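Aldehyde dehydrogenase (Trypanosoma brucei, PDB 5MYP) probably oxidises aldehydes with NAD+ as the electron acceptor, as an aldehyde dehydrogenase of the ALDH3 type found in the glycosome. Local coordinates at the interface of chains A and B. Residues are numbered along the deposited sequence; one frame, centred on the assembly and turned at random. Chains: chain A/B, Aldehyde dehydrogenase.

The interface of chains A and B. Residues chain A 395, 409, 412-417, 435-436; chain B 116, 118, 455, 457.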
ATOM      1  N   LEU A 395     -14.909 -14.811   1.268  1.00 13.69           N
ATOM      2  CA  LEU A 395     -15.200 -16.161   0.802  1.00 14.12           C
ATOM      3  C   LEU A 395     -15.631 -16.966   2.017  1.00 14.07           C
ATOM      4  O   LEU A 395     -14.974 -16.923   3.057  1.00 13.95           O
ATOM      5  CB  LEU A 395     -13.967 -16.784   0.142  1.00 14.68           C
ATOM      6  CG  LEU A 395     -14.091 -18.221  -0.390  1.00 15.16           C
ATOM      7  CD1 LEU A 395     -13.250 -18.417  -1.644  1.00 15.38           C
ATOM      8  CD2 LEU A 395     -13.716 -19.259   0.656  1.00 15.41           C
ATOM      9  N   GLU A 409      -9.288 -22.978   0.856  1.00 18.90           N
ATOM     10  CA  GLU A 409      -8.472 -21.825   1.277  1.00 18.76           C
ATOM     11  C   GLU A 409      -7.215 -21.659   0.425  1.00 18.42           C
ATOM     12  O   GLU A 409      -6.934 -20.574  -0.084  1.00 17.84           O
ATOM     13  CB  GLU A 409      -8.041 -21.964   2.743  1.00 19.07           C
ATOM     14  CG  GLU A 409      -9.137 -21.710   3.763  1.00 19.53           C
ATOM     15  CD  GLU A 409      -8.702 -21.994   5.194  1.00 19.91           C
ATOM     16  OE1 GLU A 409      -7.486 -22.167   5.451  1.00 19.86           O
ATOM     17  OE2 GLU A 409      -9.578 -22.032   6.081  1.00 20.57           O
ATOM     18  N   THR A 412      -7.903 -20.667  -3.506  1.00 15.95           N
ATOM     19  CA  THR A 412      -8.676 -19.461  -3.826  1.00 15.18           C
ATOM     20  C   THR A 412      -8.017 -18.216  -3.243  1.00 14.62           C
ATOM     21  O   THR A 412      -7.201 -18.306  -2.321  1.00 14.44           O
ATOM     22  CB  THR A 412     -10.108 -19.544  -3.267  1.00 15.01           C
ATOM     23  OG1 THR A 412     -10.065 -19.723  -1.844  1.00 14.65           O
ATOM     24  CG2 THR A 412     -10.876 -20.692  -3.909  1.00 15.12           C
ATOM     25  N   SER A 413      -8.391 -17.058  -3.784  1.00 14.24           N
ATOM     26  CA  SER A 413      -7.962 -15.764  -3.258  1.00 13.88           C
ATOM     27  C   SER A 413      -9.175 -14.875  -2.990  1.00 13.53           C
ATOM     28  O   SER A 413     -10.081 -14.776  -3.817  1.00 13.24           O
ATOM     29  CB  SER A 413      -7.004 -15.079  -4.224  1.00 14.21           C
ATOM     30  OG  SER A 413      -6.592 -13.829  -3.706  1.00 14.70           O
ATOM     31  N   SER A 414      -9.180 -14.242  -1.821  1.00 12.84           N
ATOM     32  CA  SER A 414     -10.273 -13.372  -1.403  1.00 12.60           C
ATOM     33  C   SER A 414      -9.760 -12.420  -0.337  1.00 12.55           C
ATOM     34  O   SER A 414      -8.695 -12.647   0.222  1.00 12.33           O
ATOM     35  CB  SER A 414     -11.431 -14.195  -0.846  1.00 12.45           C
ATOM     36  OG  SER A 414     -10.998 -15.013   0.231  1.00 12.18           O
ATOM     37  N   GLY A 415     -10.516 -11.361  -0.065  1.00 12.50           N
ATOM     38  CA  GLY A 415     -10.163 -10.410   0.988  1.00 12.72           C
ATOM     39  C   GLY A 415     -10.133 -11.041   2.375  1.00 12.68           C
ATOM     40  O   GLY A 415      -9.372 -10.613   3.232  1.00 12.90           O
ATOM     41  N   ALA A 416     -10.976 -12.049   2.589  1.00 12.68           N
ATOM     42  CA  ALA A 416     -10.973 -12.838   3.817  1.00 12.65           C
ATOM     43  C   ALA A 416     -11.656 -14.181   3.588  1.00 12.58           C
ATOM     44  O   ALA A 416     -12.346 -14.370   2.585  1.00 12.37           O
ATOM     45  CB  ALA A 416     -11.682 -12.082   4.932  1.00 12.74           C
ATOM     46  N   VAL A 417     -11.441 -15.104   4.523  1.00 12.52           N
ATOM     47  CA  VAL A 417     -12.164 -16.373   4.577  1.00 12.83           C
ATOM     48  C   VAL A 417     -12.796 -16.510   5.958  1.00 13.12           C
ATOM     49  O   VAL A 417     -12.123 -16.290   6.970  1.00 12.89           O
ATOM     50  CB  VAL A 417     -11.237 -17.583   4.324  1.00 12.80           C
ATOM     51  CG1 VAL A 417     -12.001 -18.904   4.445  1.00 12.84           C
ATOM     52  CG2 VAL A 417     -10.577 -17.462   2.962  1.00 12.80           C
ATOM     53  N   GLY A 435      -9.681  -5.801   0.818  1.00 11.32           N
ATOM     54  CA  GLY A 435      -9.805  -6.653  -0.355  1.00 11.15           C
ATOM     55  C   GLY A 435      -8.480  -6.955  -1.024  1.00 10.97           C
ATOM     56  O   GLY A 435      -7.408  -6.628  -0.511  1.00 10.70           O
ATOM     57  N   VAL A 436      -8.584  -7.597  -2.180  1.00 10.85           N
ATOM     58  CA  VAL A 436      -7.451  -7.908  -3.041  1.00 10.91           C
ATOM     59  C   VAL A 436      -7.960  -7.919  -4.489  1.00 10.98           C
ATOM     60  O   VAL A 436      -9.115  -8.290  -4.740  1.00 10.39           O
ATOM     61  CB  VAL A 436      -6.795  -9.251  -2.651  1.00 11.01           C
ATOM     62  CG1 VAL A 436      -7.803 -10.398  -2.701  1.00 11.08           C
ATOM     63  CG2 VAL A 436      -5.574  -9.538  -3.518  1.00 11.05           C
TER
ATOM     64  N   GLU B 116      -0.609 -15.049   0.831  1.00 15.42           N
ATOM     65  CA  GLU B 116      -0.785 -15.691  -0.469  1.00 14.92           C
ATOM     66  C   GLU B 116      -0.143 -14.848  -1.580  1.00 13.94           C
ATOM     67  O   GLU B 116      -0.042 -13.618  -1.451  1.00 13.32           O
ATOM     68  CB  GLU B 116      -2.268 -15.941  -0.774  1.00 15.20           C
ATOM     69  CG  GLU B 116      -3.135 -14.689  -0.848  1.00 15.69           C
ATOM     70  CD  GLU B 116      -4.556 -14.944  -1.340  1.00 16.28           C
ATOM     71  OE1 GLU B 116      -4.911 -16.106  -1.647  1.00 16.91           O
ATOM     72  OE2 GLU B 116      -5.327 -13.964  -1.432  1.00 16.39           O
ATOM     73  N   LEU B 118       0.195 -12.817  -5.160  1.00 11.81           N
ATOM     74  CA  LEU B 118      -0.687 -11.877  -5.856  1.00 11.48           C
ATOM     75  C   LEU B 118      -0.999 -12.320  -7.288  1.00 11.29           C
ATOM     76  O   LEU B 118      -2.153 -12.255  -7.719  1.00 11.33           O
ATOM     77  CB  LEU B 118      -0.062 -10.481  -5.866  1.00 11.56           C
ATOM     78  CG  LEU B 118       0.072  -9.810  -4.492  1.00 11.62           C
ATOM     79  CD1 LEU B 118       0.946  -8.573  -4.566  1.00 11.71           C
ATOM     80  CD2 LEU B 118      -1.296  -9.454  -3.929  1.00 11.59           C
ATOM     81  N   HIS B 455      -0.461 -11.028  -0.513  1.00 11.89           N
ATOM     82  CA  HIS B 455      -1.687 -10.559   0.096  1.00 12.26           C
ATOM     83  C   HIS B 455      -1.794 -11.197   1.479  1.00 12.89           C
ATOM     84  O   HIS B 455      -1.787 -12.419   1.599  1.00 13.08           O
ATOM     85  CB  HIS B 455      -2.899 -10.916  -0.755  1.00 12.27           C
ATOM     86  CG  HIS B 455      -4.196 -10.618  -0.077  1.00 12.07           C
ATOM     87  ND1 HIS B 455      -5.275 -11.476  -0.096  1.00 12.09           N
ATOM     88  CD2 HIS B 455      -4.562  -9.570   0.697  1.00 12.03           C
ATOM     89  CE1 HIS B 455      -6.251 -10.958   0.626  1.00 11.96           C
ATOM     90  NE2 HIS B 455      -5.842  -9.810   1.125  1.00 12.04           N
ATOM     91  N   ARG B 457      -4.021 -12.317   4.151  1.00 13.50           N
ATOM     92  CA  ARG B 457      -5.412 -12.738   4.038  1.00 13.76           C
ATOM     93  C   ARG B 457      -5.922 -13.264   5.387  1.00 14.03           C
ATOM     94  O   ARG B 457      -5.516 -14.344   5.817  1.00 13.81           O
ATOM     95  CB  ARG B 457      -5.512 -13.840   2.990  1.00 13.74           C
ATOM     96  CG  ARG B 457      -6.927 -14.267   2.629  1.00 13.70           C
ATOM     97  CD  ARG B 457      -6.872 -15.540   1.810  1.00 13.75           C
ATOM     98  NE  ARG B 457      -8.113 -15.863   1.105  1.00 13.59           N
ATOM     99  CZ  ARG B 457      -8.349 -17.021   0.487  1.00 13.47           C
ATOM    100  NH1 ARG B 457      -7.435 -17.991   0.490  1.00 13.67           N
ATOM    101  NH2 ARG B 457      -9.509 -17.223  -0.136  1.00 13.39           N
TER
HETATM  102  O   HOH W   1      -7.453  -8.678   2.995  1.00 13.16           O
HETATM  103  O   HOH W   2      -4.662 -18.718  -1.481  1.00 23.76           O
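Strand 454-461 of chain B, part of the oligomerisation region of this ALDH3-type aldehyde dehydrogenase, shows at the two-fold interface, probably that of the dimer, how an arginine can knit such a seam together. It sends B:Arg457, extended from CG to NE with CG anti to the backbone N (chi1 -173°), into the end of helix 402-411 and the following loop of chain A, the tight part of the contact. The guanidinium grips A:Ser414 side-on: B:Arg457 NH2 lies 2.7 Å and B:Arg457 NE 3.1 Å from A:Ser414 OG, both nearly in plane. That hydroxyl itself donates to the carbonyl O of A:Ala416. NH2 also gives an almost straight bond (171° at H) to A:Thr412 OG1, while B:Arg457 NH1 lies 2.7 Å from A:Glu409 O, in the carbonyl plane and on a lone pair, capping a carbonyl near the helix end. A:Val417 CG2 lies against one guanidinium face and A:Ser413 CA over the other, both toward the rim, so bonds at the edge and carbon on both faces help fix its rotation.

The imidazole of B:His455 is also well packed, with A:Val436 CB over its centre, 3.7 Å from the centroid. ND1 donates nearly straight (178° at H) to the anti lone pair of B:Glu116 OE2; the same oxygen accepts a hydrogen bond from A:Ser413 OG, 2.6 Å away and above the carboxylate plane. B:Arg457 may help keep this carboxylate ionised, its NH1 standing 3.8 Å from B:Glu116 OE1. Looser are the places bridged by solvent: water 1 joins B:His455 NE2 to A:Gly415 O, and water 2 links B:Glu116 OE1 with the carbonyls of A:Glu409 and A:Thr412.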